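Local coordinates for protein SAM-dependent O-methyltransferase (Thermotoga maritima, PDB 1O54) that probably transfers a methyl group from S-adenosyl-L-methionine to N1 of adenosine 58 in tRNA, working as a tetramer built from two dimers, at residues I104-D109 against R208-V212; D114-G120 against V182-D188; A131-S136 against L162-V166; V140-E144 against G176-K180. All coordinates share one frame. Residues are numbered along the deposited sequence.

All four contacts lie in the class I methyltransferase domain, around a mixed sheet whose central strands run parallel. Interactions 2 and 4 are closest, with centres about 7 Å apart, because strands 115-119 and 139-143 are neighbours; strand 182-187 then joins interaction 2 to strand 207-213 of interaction 1, centres about 9 Å apart. The centres of interactions 3 and 2 are about 13 Å apart, yet they touch where Val134 packs on Ile116. Along the chain, interaction 1 closes the longest loop, interaction 2 nests inside it, and interactions 3 and 4 lie within interaction 2 and cross. Interactions 1 to 3 also touch the second subunit (Asp109 salt-bridges its Arg132); interaction 4 meets no other chain.

Interaction 1: residues I104-D109 against R208-V212; sequences IAMMLD and RFATV
Ile104 opens the last turn of helix 98-107, and the helix end packs over the extended strand 208-212 with no direct hydrogen bond between the segments; 317 Å² is buried. Ile104 (chi1 m, chi2 t) points toward the strand, placing CG2 4.0 Å from Ala210 CB and CD1 3.9 Å from Val212 CG1. Leu108, whose N bonds to Ile104 O at 2.9 Å, sits closest in the backbone, with its CA 5.5 Å from Arg208 CA. Its m,t rotamer carries CD2 to 3.7 Å from Ala210 CB and 3.6 Å from Phe209 C. Arg208 (chi1 m, chi2 and chi3 t) points toward the helix end, with CD 3.5 Å from Leu108 O. Asp109 ends the helix with phi 57° and psi 34°, a Schellman motif in which Asp109 N bonds to Met106 O at 2.9 Å. Its CB lies over one face of the Arg208 guanidinium, 4.0 Å from NH1. Asp109 OD2 is 4.1 Å from Arg208 NH1 but well out of the guanidinium plane, so the charges are merely near; water 1 lies 2.6 Å from Asp109 OD2 and accepts weakly from Arg208 NH1 at 2.9 Å. The stronger partners are on the second subunit: Arg132 for Asp109, and Ile79 O for Arg208. This is helix-on-sheet packing of an alpha/beta domain, with Ile104 and Ala210 also meeting Phe186 of strand 182-187 and Phe266 of strand 263-269.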
loop_
_atom_site.group_PDB
_atom_site.type_symbol
_atom_site.label_atom_id
_atom_site.label_comp_id
_atom_site.label_asym_id
_atom_site.label_seq_id
_atom_site.Cartn_x
_atom_site.Cartn_y
_atom_site.Cartn_z
ATOM N N ILE A 104 1.764 18.032 3.332
ATOM C CA ILE A 104 2.941 18.887 3.199
ATOM C C ILE A 104 2.779 20.155 4.020
ATOM O O ILE A 104 3.696 20.554 4.729
ATOM C CB ILE A 104 3.170 19.227 1.742
ATOM C CG1 ILE A 104 3.637 17.971 0.984
ATOM C CG2 ILE A 104 4.141 20.370 1.628
ATOM C CD1 ILE A 104 3.546 18.130 -0.477
ATOM N N ALA A 105 1.598 20.765 3.989
ATOM C CA ALA A 105 1.367 22.008 4.746
ATOM C C ALA A 105 1.489 21.755 6.281
ATOM O O ALA A 105 2.045 22.575 7.014
ATOM C CB ALA A 105 0.032 22.627 4.372
ATOM N N MET A 106 1.033 20.604 6.763
ATOM C CA MET A 106 1.167 20.296 8.154
ATOM C C MET A 106 2.606 19.991 8.493
ATOM O O MET A 106 3.083 20.415 9.538
ATOM C CB MET A 106 0.257 19.159 8.584
ATOM C CG MET A 106 0.123 19.099 10.124
ATOM S SD MET A 106 -1.084 17.895 10.640
ATOM C CE MET A 106 -0.949 18.018 12.490
ATOM N N MET A 107 3.299 19.251 7.630
ATOM C CA MET A 107 4.734 18.925 7.880
ATOM C C MET A 107 5.608 20.197 7.929
ATOM O O MET A 107 6.572 20.247 8.737
ATOM C CB MET A 107 5.290 17.951 6.851
ATOM C CG MET A 107 4.684 16.543 6.969
ATOM S SD MET A 107 5.457 15.602 8.275
ATOM C CE MET A 107 6.937 14.982 7.302
ATOM N N LEU A 108 5.260 21.175 7.078
ATOM C CA LEU A 108 5.883 22.524 7.071
ATOM C C LEU A 108 5.444 23.432 8.244
ATOM O O LEU A 108 5.994 24.543 8.427
ATOM C CB LEU A 108 5.606 23.228 5.748
ATOM C CG LEU A 108 6.285 22.654 4.509
ATOM C CD1 LEU A 108 5.935 23.413 3.281
ATOM C CD2 LEU A 108 7.823 22.617 4.672
ATOM N N ASP A 109 4.514 22.938 9.061
ATOM C CA ASP A 109 4.024 23.630 10.257
ATOM C C ASP A 109 3.464 25.010 9.923
ATOM O O ASP A 109 3.582 25.941 10.736
ATOM C CB ASP A 109 5.116 23.745 11.318
ATOM C CG ASP A 109 4.554 24.034 12.706
ATOM O OD1 ASP A 109 3.534 23.421 13.122
ATOM O OD2 ASP A 109 5.115 24.860 13.440
ATOM N N ARG A 208 11.554 25.298 7.644
ATOM C CA ARG A 208 11.228 24.011 7.067
ATOM C C ARG A 208 11.074 24.093 5.553
ATOM O O ARG A 208 10.453 25.007 4.991
ATOM C CB ARG A 208 9.953 23.488 7.678
ATOM C CG ARG A 208 10.061 23.289 9.184
ATOM C CD ARG A 208 8.762 22.868 9.868
ATOM N NE ARG A 208 9.070 22.414 11.246
ATOM C CZ ARG A 208 9.143 23.227 12.284
ATOM N NH1 ARG A 208 8.957 24.529 12.134
ATOM N NH2 ARG A 208 9.431 22.751 13.483
ATOM N N PHE A 209 11.648 23.101 4.901
ATOM C CA PHE A 209 11.705 22.978 3.458
ATOM C C PHE A 209 10.935 21.726 3.019
ATOM O O PHE A 209 11.067 20.671 3.646
ATOM C CB PHE A 209 13.196 22.818 3.058
ATOM C CG PHE A 209 13.410 22.425 1.615
ATOM C CD1 PHE A 209 13.503 21.087 1.229
ATOM C CD2 PHE A 209 13.403 23.382 0.620
ATOM C CE1 PHE A 209 13.665 20.730 -0.112
ATOM C CE2 PHE A 209 13.594 23.038 -0.724
ATOM C CZ PHE A 209 13.711 21.700 -1.082
ATOM N N ALA A 210 10.166 21.822 1.932
ATOM C CA ALA A 210 9.587 20.631 1.277
ATOM C C ALA A 210 9.671 20.768 -0.219
ATOM O O ALA A 210 9.597 21.883 -0.742
ATOM C CB ALA A 210 8.143 20.376 1.727
ATOM N N THR A 211 9.812 19.643 -0.914
ATOM C CA THR A 211 9.712 19.614 -2.371
ATOM C C THR A 211 9.031 18.283 -2.779
ATOM O O THR A 211 8.877 17.352 -1.957
ATOM C CB THR A 211 11.092 19.823 -3.014
ATOM O OG1 THR A 211 10.964 20.021 -4.457
ATOM C CG2 THR A 211 12.005 18.628 -2.875
ATOM N N VAL A 212 8.571 18.223 -4.016
ATOM C CA VAL A 212 7.967 17.009 -4.551
ATOM C C VAL A 212 8.729 16.609 -5.802
ATOM O O VAL A 212 9.185 17.483 -6.568
ATOM C CB VAL A 212 6.501 17.211 -4.881
ATOM C CG1 VAL A 212 5.677 17.337 -3.592
ATOM C CG2 VAL A 212 6.285 18.454 -5.810
HETATM O O HOH W 1 7.478 25.550 14.382
#

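Interaction 2: residues D114-G120 against V182-D188; sequences DRIIDTG and VDALFLD
Strands 115-119 and 184-187 run parallel, their axes 4.8 Å apart and 9° from alignment. Ile116 pairs with Ala184, Ile117 with Leu185, Asp118 with Phe186 and Thr119 with Leu187, at CA-CA distances of 4.7 to 5.2 Å. The hydrogen bonds zigzag: Ile117 N to Ala184 O 3.2 Å, Phe186 N to Ile117 O 2.9 Å, Thr119 N to Phe186 O 3.0 Å and Asp188 N to Thr119 O 2.7 Å. Gly120, after a cis peptide, adds Gly120 N to Asp188 O at 3.0 Å. At the other end the chain turns at Asp183, whose N bonds to Arg115 O at 2.8 Å while its OD2 (chi1 m) accepts from Arg115 N at 2.9 Å. Asp183 OD1 reaches Lys15 of the second subunit.

On one face Ile116 CD1 (m,m) meets Ala184 CB at 3.7 Å, and Asp118 OD2 lies 3.5 Å from Phe186 CD2 at the ring edge. On the other, Ile117 CG2 meets Leu185 CD1 at 3.7 Å and Thr119 CG2 meets Leu187 CD1 at 3.8 Å. Parallel central strands leading into Gly120, first glycine of a GxGxxA-like sequence, and into Asp188, a predicted S-adenosyl-L-methionine-binding residue, are characteristic of the Rossmann-like methyltransferase fold.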
loop_
_atom_site.group_PDB
_atom_site.type_symbol
_atom_site.label_atom_id
_atom_site.label_comp_id
_atom_site.label_asym_id
_atom_site.label_seq_id
_atom_site.Cartn_x
_atom_site.Cartn_y
_atom_site.Cartn_z
ATOM N N ASP A 114 2.708 33.147 9.484
ATOM C CA ASP A 114 3.888 32.669 8.805
ATOM C C ASP A 114 4.096 33.379 7.462
ATOM O O ASP A 114 3.135 33.795 6.783
ATOM C CB ASP A 114 3.843 31.185 8.516
ATOM C CG ASP A 114 4.273 30.313 9.667
ATOM O OD1 ASP A 114 4.728 30.842 10.726
ATOM O OD2 ASP A 114 4.154 29.057 9.555
ATOM N N ARG A 115 5.362 33.535 7.137
ATOM C CA ARG A 115 5.813 33.972 5.823
ATOM C C ARG A 115 6.362 32.722 5.109
ATOM O O ARG A 115 7.282 32.049 5.619
ATOM C CB ARG A 115 6.908 35.033 5.958
ATOM C CG ARG A 115 6.354 36.355 6.523
ATOM C CD ARG A 115 7.418 37.309 7.104
ATOM N NE ARG A 115 8.325 37.785 6.060
ATOM C CZ ARG A 115 9.596 37.385 5.890
ATOM N NH1 ARG A 115 10.148 36.482 6.681
ATOM N NH2 ARG A 115 10.327 37.928 4.938
ATOM N N ILE A 116 5.811 32.447 3.935
ATOM C CA ILE A 116 6.050 31.202 3.223
ATOM C C ILE A 116 6.432 31.533 1.772
ATOM O O ILE A 116 5.772 32.374 1.153
ATOM C CB ILE A 116 4.749 30.377 3.168
ATOM C CG1 ILE A 116 4.207 30.076 4.567
ATOM C CG2 ILE A 116 4.980 29.101 2.340
ATOM C CD1 ILE A 116 5.070 29.237 5.395
ATOM N N ILE A 117 7.448 30.872 1.235
ATOM C CA ILE A 117 7.777 30.979 -0.196
ATOM C C ILE A 117 7.188 29.744 -0.882
ATOM O O ILE A 117 7.350 28.625 -0.401
ATOM C CB ILE A 117 9.292 31.098 -0.416
ATOM C CG1 ILE A 117 9.766 32.508 0.008
ATOM C CG2 ILE A 117 9.701 30.806 -1.845
ATOM C CD1 ILE A 117 11.248 32.645 0.101
ATOM N N ASP A 118 6.570 29.959 -2.032
ATOM C CA ASP A 118 6.019 28.887 -2.865
ATOM C C ASP A 118 6.522 29.110 -4.284
ATOM O O ASP A 118 6.363 30.184 -4.844
ATOM C CB ASP A 118 4.502 29.001 -2.832
ATOM C CG ASP A 118 3.804 27.960 -3.679
ATOM O OD1 ASP A 118 2.825 28.316 -4.404
ATOM O OD2 ASP A 118 4.181 26.771 -3.710
ATOM N N THR A 119 7.149 28.108 -4.885
ATOM C CA THR A 119 7.566 28.248 -6.275
ATOM C C THR A 119 7.806 26.883 -6.921
ATOM O O THR A 119 8.335 26.029 -6.251
ATOM C CB THR A 119 8.837 29.098 -6.345
ATOM O OG1 THR A 119 9.122 29.464 -7.715
ATOM C CG2 THR A 119 10.088 28.389 -5.833
ATOM N N GLY A 120 7.431 26.662 -8.182
ATOM C CA GLY A 120 6.535 27.475 -8.964
ATOM C C GLY A 120 5.134 27.385 -8.417
ATOM O O GLY A 120 4.908 26.783 -7.371
ATOM N N VAL A 182 12.274 33.376 6.110
ATOM C CA VAL A 182 10.911 32.864 5.948
ATOM C C VAL A 182 10.724 31.593 6.787
ATOM O O VAL A 182 11.700 30.876 7.104
ATOM C CB VAL A 182 10.480 32.669 4.469
ATOM C CG1 VAL A 182 10.684 33.934 3.675
ATOM C CG2 VAL A 182 11.176 31.458 3.838
ATOM N N ASP A 183 9.483 31.332 7.171
ATOM C CA ASP A 183 9.194 30.235 8.090
ATOM C C ASP A 183 9.304 28.866 7.423
ATOM O O ASP A 183 9.740 27.892 8.047
ATOM C CB ASP A 183 7.826 30.433 8.668
ATOM C CG ASP A 183 7.757 31.681 9.504
ATOM O OD1 ASP A 183 8.230 31.615 10.658
ATOM O OD2 ASP A 183 7.306 32.759 9.073
ATOM N N ALA A 184 8.875 28.802 6.164
ATOM C CA ALA A 184 8.879 27.548 5.406
ATOM C C ALA A 184 8.890 27.866 3.916
ATOM O O ALA A 184 8.548 28.987 3.508
ATOM C CB ALA A 184 7.692 26.706 5.735
ATOM N N LEU A 185 9.248 26.868 3.122
ATOM C CA LEU A 185 9.398 27.029 1.704
ATOM C C LEU A 185 8.996 25.743 1.029
ATOM O O LEU A 185 9.442 24.663 1.402
ATOM C CB LEU A 185 10.842 27.401 1.366
ATOM C CG LEU A 185 11.140 27.800 -0.087
ATOM C CD1 LEU A 185 12.297 28.747 -0.136
ATOM C CD2 LEU A 185 11.366 26.564 -0.949
ATOM N N PHE A 186 8.153 25.869 0.019
ATOM C CA PHE A 186 7.762 24.723 -0.821
ATOM C C PHE A 186 8.262 24.958 -2.243
ATOM O O PHE A 186 8.011 26.018 -2.858
ATOM C CB PHE A 186 6.252 24.556 -0.878
ATOM C CG PHE A 186 5.834 23.389 -1.704
ATOM C CD1 PHE A 186 6.098 22.082 -1.253
ATOM C CD2 PHE A 186 5.235 23.558 -2.936
ATOM C CE1 PHE A 186 5.736 20.974 -2.034
ATOM C CE2 PHE A 186 4.859 22.460 -3.712
ATOM C CZ PHE A 186 5.133 21.168 -3.266
ATOM N N LEU A 187 8.918 23.932 -2.780
ATOM C CA LEU A 187 9.579 24.011 -4.058
ATOM C C LEU A 187 8.977 22.945 -4.972
ATOM O O LEU A 187 8.948 21.764 -4.612
ATOM C CB LEU A 187 11.053 23.732 -3.891
ATOM C CG LEU A 187 11.912 23.753 -5.164
ATOM C CD1 LEU A 187 11.970 25.112 -5.809
ATOM C CD2 LEU A 187 13.318 23.266 -4.791
ATOM N N ASP A 188 8.508 23.365 -6.155
ATOM C CA ASP A 188 7.970 22.430 -7.103
ATOM C C ASP A 188 8.379 22.939 -8.486
ATOM O O ASP A 188 7.740 23.842 -9.048
ATOM C CB ASP A 188 6.477 22.356 -6.986
ATOM C CG ASP A 188 5.854 21.278 -7.862
ATOM O OD1 ASP A 188 6.548 20.628 -8.647
ATOM O OD2 ASP A 188 4.626 21.061 -7.821
HETATM O O HOH W 2 9.238 34.897 8.873
#

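Interaction 3: residues A131-S136 against L162-V166; sequences ARAVGS and LIERV
Arg165 gives up 109 Å² to this contact, extending toward the end of helix 125-134 from the 3-10 turn 163-165. With chi1 m and chi2 and chi3 both t, its side chain is stretched out, and NH1 donates to Ala131 O at 3.0 Å with an N-H...O angle of 169°. The guanidinium thus meets a last-turn carbonyl at its edge, while the peptide leaving the helix lies over one face: Gly135 C is 3.3 Å from Arg165 CZ. Gly135 makes that exit with phi 73°. In the Rossmann-like domain this joins the helix that follows strand 115-119 to the loop entering strand 166-169. Ala131, which loses 67 Å², points toward that loop, its CA 5.8 Å from Arg165 CA; its CB touches Val166 CG2 at 3.8 Å and Leu162 CB at 4.1 Å. Leu162 (m,t; 49 Å²) also sets CD2 3.8 Å from Arg132 CG. Both arginines reach the second subunit, where Arg132 NH1 forms a salt bridge with Asp109 and Arg165 NH2 one with Glu112.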
loop_
_atom_site.group_PDB
_atom_site.type_symbol
_atom_site.label_atom_id
_atom_site.label_comp_id
_atom_site.label_asym_id
_atom_site.label_seq_id
_atom_site.Cartn_x
_atom_site.Cartn_y
_atom_site.Cartn_z
ATOM N N ALA A 131 -1.971 29.328 1.537
ATOM C CA ALA A 131 -2.673 30.607 1.841
ATOM C C ALA A 131 -3.688 30.412 2.974
ATOM O O ALA A 131 -3.782 31.241 3.870
ATOM C CB ALA A 131 -3.365 31.147 0.621
ATOM N N ARG A 132 -4.463 29.333 2.937
ATOM C CA ARG A 132 -5.408 29.072 4.025
ATOM C C ARG A 132 -4.657 28.936 5.337
ATOM O O ARG A 132 -5.088 29.493 6.375
ATOM C CB ARG A 132 -6.224 27.822 3.764
ATOM C CG ARG A 132 -7.320 28.035 2.785
ATOM C CD ARG A 132 -8.306 26.908 2.827
ATOM N NE ARG A 132 -9.518 27.257 2.121
ATOM C CZ ARG A 132 -10.510 26.389 1.927
ATOM N NH1 ARG A 132 -10.411 25.169 2.391
ATOM N NH2 ARG A 132 -11.592 26.775 1.295
ATOM N N ALA A 133 -3.531 28.231 5.312
ATOM C CA ALA A 133 -2.788 27.952 6.515
ATOM C C ALA A 133 -2.067 29.143 7.159
ATOM O O ALA A 133 -1.838 29.126 8.367
ATOM C CB ALA A 133 -1.785 26.831 6.272
ATOM N N VAL A 134 -1.672 30.152 6.395
ATOM C CA VAL A 134 -0.944 31.292 6.999
ATOM C C VAL A 134 -1.876 32.265 7.735
ATOM O O VAL A 134 -1.416 33.211 8.396
ATOM C CB VAL A 134 -0.084 32.056 5.974
ATOM C CG1 VAL A 134 0.960 31.118 5.267
ATOM C CG2 VAL A 134 -0.959 32.747 4.949
ATOM N N GLY A 135 -3.189 32.082 7.562
ATOM C CA GLY A 135 -4.161 32.969 8.186
ATOM C C GLY A 135 -4.225 34.337 7.540
ATOM O O GLY A 135 -3.547 34.621 6.551
ATOM N N SER A 136 -5.063 35.214 8.083
ATOM C CA SER A 136 -5.145 36.568 7.544
ATOM C C SER A 136 -3.880 37.407 7.770
ATOM O O SER A 136 -3.677 38.413 7.073
ATOM C CB SER A 136 -6.349 37.322 8.132
ATOM O OG SER A 136 -6.194 37.511 9.528
ATOM N N LEU A 162 -8.687 33.877 -1.505
ATOM C CA LEU A 162 -7.361 33.783 -0.891
ATOM C C LEU A 162 -6.301 34.743 -1.454
ATOM O O LEU A 162 -5.186 34.837 -0.927
ATOM C CB LEU A 162 -6.888 32.351 -1.039
ATOM C CG LEU A 162 -7.729 31.340 -0.234
ATOM C CD1 LEU A 162 -7.427 29.928 -0.761
ATOM C CD2 LEU A 162 -7.455 31.468 1.246
ATOM N N ILE A 163 -6.637 35.507 -2.480
ATOM C CA ILE A 163 -5.615 36.365 -3.124
ATOM C C ILE A 163 -4.975 37.417 -2.223
ATOM O O ILE A 163 -3.801 37.759 -2.400
ATOM C CB ILE A 163 -6.183 36.996 -4.406
ATOM C CG1 ILE A 163 -5.064 37.639 -5.232
ATOM C CG2 ILE A 163 -7.257 38.033 -4.073
ATOM C CD1 ILE A 163 -4.034 36.680 -5.709
ATOM N N GLU A 164 -5.716 37.938 -1.245
ATOM C CA GLU A 164 -5.167 38.900 -0.301
ATOM C C GLU A 164 -3.996 38.343 0.505
ATOM O O GLU A 164 -3.207 39.107 1.057
ATOM C CB GLU A 164 -6.242 39.395 0.665
ATOM C CG GLU A 164 -7.338 40.208 0.008
ATOM C CD GLU A 164 -8.382 39.387 -0.719
ATOM O OE1 GLU A 164 -8.413 38.128 -0.567
ATOM O OE2 GLU A 164 -9.198 40.034 -1.451
ATOM N N ARG A 165 -3.872 37.014 0.556
ATOM C CA ARG A 165 -2.818 36.365 1.334
ATOM C C ARG A 165 -1.612 35.937 0.505
ATOM O O ARG A 165 -0.644 35.406 1.057
ATOM C CB ARG A 165 -3.382 35.128 2.033
ATOM C CG ARG A 165 -4.559 35.389 2.943
ATOM C CD ARG A 165 -5.053 34.144 3.580
ATOM N NE ARG A 165 -6.168 34.419 4.485
ATOM C CZ ARG A 165 -6.606 33.561 5.395
ATOM N NH1 ARG A 165 -6.044 32.361 5.513
ATOM N NH2 ARG A 165 -7.602 33.926 6.188
ATOM N N VAL A 166 -1.621 36.239 -0.792
ATOM C CA VAL A 166 -0.606 35.754 -1.703
ATOM C C VAL A 166 -0.082 36.899 -2.541
ATOM O O VAL A 166 -0.850 37.630 -3.168
ATOM C CB VAL A 166 -1.143 34.650 -2.645
ATOM C CG1 VAL A 166 -0.055 34.095 -3.531
ATOM C CG2 VAL A 166 -1.779 33.523 -1.810
#

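Interaction 4: residues V140-E144 against G176-K180; sequences VFAYE and GFDEK
In the Rossmann-like methyltransferase sheet, strand 140-143 sends two aromatic side chains across to the irregular loop 176-180, which leads toward strand 182-187. No backbone pairing is possible: the nearest CA pairs are Phe141-Glu179 at 8.4 Å and Tyr143-Phe177 at 8.6 Å, so side chains make the link. Phe141 and Tyr143, two residues apart on the extended strand, both point toward the loop with chi1 m. Tyr143 (chi2 73°) buries 100 Å². Phe177, also m with chi2 101°, turns its edge to the Tyr143 face in a T-shaped stack: centroids lie 5.0 Å apart, planes at 83°, and Phe177 CD2 is 3.7 Å from Tyr143 CE1. In Glu179, chi1 m lays CG over the Phe141 face, 3.9 Å from the centroid and 9° off the normal (CH-pi); chi2 p then turns the carboxylate so that OE1 meets Tyr143 OH. Lys169 pairs with Glu179 OE2, and Asp178 forms a salt bridge with Arg171. Glu144 is a predicted S-adenosyl-L-methionine-binding residue, but its side chain makes no contact with the loop. The Tyr143 hydroxyl both accepts and donates: Asp178 N donates to Tyr143 OH at 3.0 Å, and Tyr143 OH donates to Glu179 OE1 at a very short 2.5 Å.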
loop_
_atom_site.group_PDB
_atom_site.type_symbol
_atom_site.label_atom_id
_atom_site.label_comp_id
_atom_site.label_asym_id
_atom_site.label_seq_id
_atom_site.Cartn_x
_atom_site.Cartn_y
_atom_site.Cartn_z
ATOM N N VAL A 140 2.002 34.385 1.656
ATOM C CA VAL A 140 2.683 33.491 0.724
ATOM C C VAL A 140 3.301 34.329 -0.385
ATOM O O VAL A 140 2.611 35.090 -1.062
ATOM C CB VAL A 140 1.731 32.431 0.140
ATOM C CG1 VAL A 140 2.484 31.459 -0.767
ATOM C CG2 VAL A 140 1.045 31.682 1.288
ATOM N N PHE A 141 4.617 34.187 -0.540
ATOM C CA PHE A 141 5.354 34.840 -1.647
ATOM C C PHE A 141 5.501 33.769 -2.712
ATOM O O PHE A 141 6.273 32.804 -2.569
ATOM C CB PHE A 141 6.696 35.362 -1.145
ATOM C CG PHE A 141 6.558 36.286 0.022
ATOM C CD1 PHE A 141 6.237 37.609 -0.169
ATOM C CD2 PHE A 141 6.707 35.810 1.322
ATOM C CE1 PHE A 141 6.095 38.469 0.901
ATOM C CE2 PHE A 141 6.539 36.654 2.395
ATOM C CZ PHE A 141 6.220 37.966 2.204
ATOM N N ALA A 142 4.709 33.930 -3.755
ATOM C CA ALA A 142 4.569 32.917 -4.795
ATOM C C ALA A 142 5.286 33.328 -6.065
ATOM O O ALA A 142 4.823 34.224 -6.796
ATOM C CB ALA A 142 3.075 32.667 -5.052
ATOM N N TYR A 143 6.416 32.678 -6.326
ATOM C CA TYR A 143 7.241 33.027 -7.460
ATOM C C TYR A 143 6.851 32.169 -8.659
ATOM O O TYR A 143 6.906 30.938 -8.600
ATOM C CB TYR A 143 8.696 32.819 -7.120
ATOM C CG TYR A 143 9.273 33.841 -6.178
ATOM C CD1 TYR A 143 8.956 33.852 -4.836
ATOM C CD2 TYR A 143 10.223 34.758 -6.628
ATOM C CE1 TYR A 143 9.532 34.794 -3.969
ATOM C CE2 TYR A 143 10.788 35.698 -5.785
ATOM C CZ TYR A 143 10.438 35.714 -4.465
ATOM O OH TYR A 143 11.013 36.649 -3.631
ATOM N N GLU A 144 6.467 32.827 -9.730
ATOM C CA GLU A 144 6.061 32.155 -10.951
ATOM C C GLU A 144 6.444 32.988 -12.127
ATOM O O GLU A 144 5.740 33.931 -12.457
ATOM C CB GLU A 144 4.570 31.942 -10.962
ATOM C CG GLU A 144 4.029 31.277 -12.211
ATOM C CD GLU A 144 4.671 29.950 -12.468
ATOM O OE1 GLU A 144 4.271 28.941 -11.816
ATOM O OE2 GLU A 144 5.605 29.916 -13.301
ATOM N N GLY A 176 17.803 34.118 -6.813
ATOM C CA GLY A 176 17.482 34.038 -5.391
ATOM C C GLY A 176 16.157 34.715 -5.056
ATOM O O GLY A 176 15.556 35.400 -5.888
ATOM N N PHE A 177 15.676 34.471 -3.844
ATOM C CA PHE A 177 14.467 35.072 -3.341
ATOM C C PHE A 177 14.754 36.406 -2.664
ATOM O O PHE A 177 15.856 36.616 -2.112
ATOM C CB PHE A 177 13.799 34.098 -2.365
ATOM C CG PHE A 177 13.533 32.754 -2.972
ATOM C CD1 PHE A 177 14.359 31.686 -2.719
ATOM C CD2 PHE A 177 12.461 32.572 -3.836
ATOM C CE1 PHE A 177 14.124 30.447 -3.301
ATOM C CE2 PHE A 177 12.250 31.348 -4.446
ATOM C CZ PHE A 177 13.065 30.279 -4.162
ATOM N N ASP A 178 13.786 37.315 -2.694
ATOM C CA ASP A 178 13.952 38.601 -2.046
ATOM C C ASP A 178 13.845 38.517 -0.523
ATOM O O ASP A 178 14.413 39.371 0.189
ATOM C CB ASP A 178 12.885 39.583 -2.511
ATOM C CG ASP A 178 12.966 39.886 -3.981
ATOM O OD1 ASP A 178 14.068 39.788 -4.577
ATOM O OD2 ASP A 178 11.962 40.262 -4.625
ATOM N N GLU A 179 13.090 37.536 -0.049
ATOM C CA GLU A 179 12.733 37.429 1.354
ATOM C C GLU A 179 13.801 36.628 2.092
ATOM O O GLU A 179 14.358 35.654 1.552
ATOM C CB GLU A 179 11.397 36.736 1.533
ATOM C CG GLU A 179 10.221 37.431 0.881
ATOM C CD GLU A 179 10.186 37.288 -0.642
ATOM O OE1 GLU A 179 10.754 36.317 -1.201
ATOM O OE2 GLU A 179 9.547 38.145 -1.271
ATOM N N LYS A 180 14.049 37.030 3.342
ATOM C CA LYS A 180 14.876 36.283 4.258
ATOM C C LYS A 180 14.078 35.895 5.484
ATOM O O LYS A 180 13.030 36.471 5.801
ATOM C CB LYS A 180 16.080 37.119 4.715
ATOM C CG LYS A 180 17.018 37.519 3.610
ATOM C CD LYS A 180 17.783 36.336 3.064
ATOM C CE LYS A 180 19.003 36.797 2.238
ATOM N NZ LYS A 180 19.144 36.123 0.909
#